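Local coordinates for protein 401aa long hypothetical glucose-1-phosphate thymidylyltransferase (Sulfolobus tokodaii, PDB 2GGO) that is a bifunctional sugar-nucleotide enzyme that takes part in making UDP-N-acetylglucosamine and UDP-N-acetylgalactosamine and probably also transfers nucleotide from dTTP or UTP to glucose 1-phosphate, at residues N57-Y60 and F61-L65. Numbering follows the deposited sequence.
Sequences NKEY and FEKKL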
ATOM      1  N   ASN A  57     -15.056   9.035   2.256  1.00 55.63           N
ATOM      2  CA  ASN A  57     -13.664   9.351   2.645  1.00 55.81           C
ATOM      3  C   ASN A  57     -13.275  10.840   2.590  1.00 55.49           C
ATOM      4  O   ASN A  57     -12.189  11.223   3.019  1.00 55.57           O
ATOM      5  CB  ASN A  57     -12.664   8.473   1.865  1.00 55.96           C
ATOM      6  CG  ASN A  57     -12.849   6.971   2.130  1.00 56.76           C
ATOM      7  OD1 ASN A  57     -13.480   6.566   3.109  1.00 58.69           O
ATOM      8  ND2 ASN A  57     -12.297   6.138   1.241  1.00 57.33           N
ATOM      9  N   LYS A  58     -14.181  11.665   2.084  1.00 55.63           N
ATOM     10  CA  LYS A  58     -13.974  13.119   1.937  1.00 55.89           C
ATOM     11  C   LYS A  58     -13.439  13.835   3.182  1.00 55.26           C
ATOM     12  O   LYS A  58     -12.579  14.705   3.088  1.00 54.63           O
ATOM     13  CB  LYS A  58     -15.299  13.762   1.483  1.00 56.34           C
ATOM     14  CG  LYS A  58     -15.407  15.272   1.647  1.00 58.55           C
ATOM     15  CD  LYS A  58     -16.871  15.701   2.008  1.00 63.59           C
ATOM     16  CE  LYS A  58     -17.463  15.013   3.303  1.00 64.45           C
ATOM     17  NZ  LYS A  58     -17.161  15.671   4.635  1.00 62.88           N
ATOM     18  N   GLU A  59     -13.983  13.478   4.340  1.00 55.15           N
ATOM     19  CA  GLU A  59     -13.679  14.168   5.595  1.00 55.04           C
ATOM     20  C   GLU A  59     -12.264  13.869   6.078  1.00 53.48           C
ATOM     21  O   GLU A  59     -11.545  14.765   6.558  1.00 53.21           O
ATOM     22  CB  GLU A  59     -14.668  13.738   6.687  1.00 56.09           C
ATOM     23  CG  GLU A  59     -14.431  14.449   8.046  1.00 60.03           C
ATOM     24  CD  GLU A  59     -14.184  13.489   9.244  1.00 64.68           C
ATOM     25  OE1 GLU A  59     -14.762  13.748  10.324  1.00 67.21           O
ATOM     26  OE2 GLU A  59     -13.398  12.509   9.130  1.00 65.12           O
ATOM     27  N   TYR A  60     -11.914  12.581   5.979  1.00 51.64           N
ATOM     28  CA  TYR A  60     -10.611  12.053   6.354  1.00 49.32           C
ATOM     29  C   TYR A  60      -9.451  12.766   5.617  1.00 47.98           C
ATOM     30  O   TYR A  60      -8.486  13.234   6.250  1.00 47.33           O
ATOM     31  CB  TYR A  60     -10.594  10.533   6.086  1.00 49.25           C
ATOM     32  CG  TYR A  60      -9.460   9.800   6.776  1.00 48.43           C
ATOM     33  CD1 TYR A  60      -9.668   9.090   7.948  1.00 46.60           C
ATOM     34  CD2 TYR A  60      -8.172   9.859   6.272  1.00 47.79           C
ATOM     35  CE1 TYR A  60      -8.623   8.446   8.577  1.00 47.58           C
ATOM     36  CE2 TYR A  60      -7.139   9.232   6.892  1.00 48.79           C
ATOM     37  CZ  TYR A  60      -7.358   8.516   8.034  1.00 48.16           C
ATOM     38  OH  TYR A  60      -6.272   7.899   8.616  1.00 49.54           O
ATOM     39  N   PHE A  61      -9.572  12.841   4.289  1.00 46.08           N
ATOM     40  CA  PHE A  61      -8.575  13.500   3.442  1.00 45.09           C
ATOM     41  C   PHE A  61      -8.421  14.963   3.780  1.00 45.67           C
ATOM     42  O   PHE A  61      -7.324  15.450   3.989  1.00 44.61           O
ATOM     43  CB  PHE A  61      -8.917  13.326   1.960  1.00 43.05           C
ATOM     44  CG  PHE A  61      -8.623  11.953   1.412  1.00 40.47           C
ATOM     45  CD1 PHE A  61      -7.433  11.703   0.736  1.00 36.81           C
ATOM     46  CD2 PHE A  61      -9.542  10.913   1.562  1.00 35.49           C
ATOM     47  CE1 PHE A  61      -7.148  10.445   0.209  1.00 35.29           C
ATOM     48  CE2 PHE A  61      -9.295   9.645   1.021  1.00 35.61           C
ATOM     49  CZ  PHE A  61      -8.093   9.396   0.361  1.00 38.04           C
ATOM     50  N   GLU A  62      -9.542  15.666   3.852  1.00 48.18           N
ATOM     51  CA  GLU A  62      -9.533  17.070   4.228  1.00 50.19           C
ATOM     52  C   GLU A  62      -8.801  17.262   5.540  1.00 50.57           C
ATOM     53  O   GLU A  62      -7.987  18.159   5.658  1.00 50.88           O
ATOM     54  CB  GLU A  62     -10.948  17.647   4.276  1.00 50.72           C
ATOM     55  CG  GLU A  62     -11.181  18.774   3.267  1.00 55.10           C
ATOM     56  CD  GLU A  62     -12.611  18.801   2.678  1.00 61.13           C
ATOM     57  OE1 GLU A  62     -13.445  17.917   3.032  1.00 63.30           O
ATOM     58  OE2 GLU A  62     -12.897  19.708   1.844  1.00 62.27           O
ATOM     59  N   LYS A  63      -9.062  16.399   6.515  1.00 51.54           N
ATOM     60  CA  LYS A  63      -8.465  16.547   7.840  1.00 51.86           C
ATOM     61  C   LYS A  63      -6.958  16.345   7.856  1.00 51.40           C
ATOM     62  O   LYS A  63      -6.261  17.049   8.577  1.00 51.41           O
ATOM     63  CB  LYS A  63      -9.164  15.626   8.847  1.00 52.74           C
ATOM     64  CG  LYS A  63     -10.438  16.272   9.380  1.00 54.48           C
ATOM     65  CD  LYS A  63     -11.488  15.275   9.895  1.00 57.47           C
ATOM     66  CE  LYS A  63     -12.552  15.997  10.761  1.00 56.84           C
ATOM     67  NZ  LYS A  63     -12.104  16.264  12.182  1.00 58.61           N
ATOM     68  N   LYS A  64      -6.471  15.401   7.037  1.00 50.75           N
ATOM     69  CA  LYS A  64      -5.054  15.007   6.998  1.00 49.44           C
ATOM     70  C   LYS A  64      -4.167  15.800   6.008  1.00 48.86           C
ATOM     71  O   LYS A  64      -3.001  16.063   6.295  1.00 48.56           O
ATOM     72  CB  LYS A  64      -4.938  13.500   6.750  1.00 49.46           C
ATOM     73  CG  LYS A  64      -5.362  12.617   7.914  1.00 50.29           C
ATOM     74  CD  LYS A  64      -4.236  12.402   8.927  1.00 54.63           C
ATOM     75  CE  LYS A  64      -3.507  11.072   8.690  1.00 57.08           C
ATOM     76  NZ  LYS A  64      -1.988  11.227   8.694  1.00 58.04           N
ATOM     77  N   LEU A  65      -4.703  16.193   4.861  1.00 48.16           N
ATOM     78  CA  LEU A  65      -3.866  16.781   3.816  1.00 48.22           C
ATOM     79  C   LEU A  65      -3.916  18.295   3.788  1.00 50.34           C
ATOM     80  O   LEU A  65      -4.937  18.867   3.389  1.00 51.34           O
ATOM     81  CB  LEU A  65      -4.269  16.218   2.451  1.00 46.53           C
ATOM     82  CG  LEU A  65      -4.049  14.714   2.272  1.00 40.67           C
ATOM     83  CD1 LEU A  65      -4.578  14.271   0.959  1.00 33.76           C
ATOM     84  CD2 LEU A  65      -2.603  14.413   2.384  1.00 36.62           C
TER
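F61, on the buried side of helix 58-64, meets N57 four residues back along the chain; the helix is the short crossover of a beta-alpha-beta unit between the parallel strands 48-53 and 69-72 of the nucleotidyltransferase domain. Backbone bonds run four residues back: F61 N to N57 O is weak, while E62 N reaches K58 O, K63 N reaches E59 O at 3.0 Å and K64 N reaches Y60 O. F61 CB starts 3.7 Å from Y60 C, and with CG anti to the carbonyl carbon (chi1 -76°) the ring swings back toward N57. Its CD2 comes edge-on to N57 O, 3.0 Å away, and CE2 rests 3.7 Å from N57 CB. Beyond the helix the same side chain packs on V51, V53, I70 and I34, and its ring lies edge-to-face with F25. Replacing F61 with an alanine would probably open a gap between helix and sheet, leaving N57 CB without the ring edge it rests on and F25 without its edge-to-face mate, though Y60 would still meet it.

On the solvent side, K63 lies across E59. K63 CD lies 3.3 Å from the carboxylate carbon CD of E59, and its next carbon, CE, is 3.2 Å from E59 OE1, yet chi4 (-80°) bends the ammonium off, so the opposite charges stop short of a salt bridge. On the flank towards F25, which both touch, Y60 and K64 run side by side, and K64 CG sits 4.0 Å from Y60 CE2.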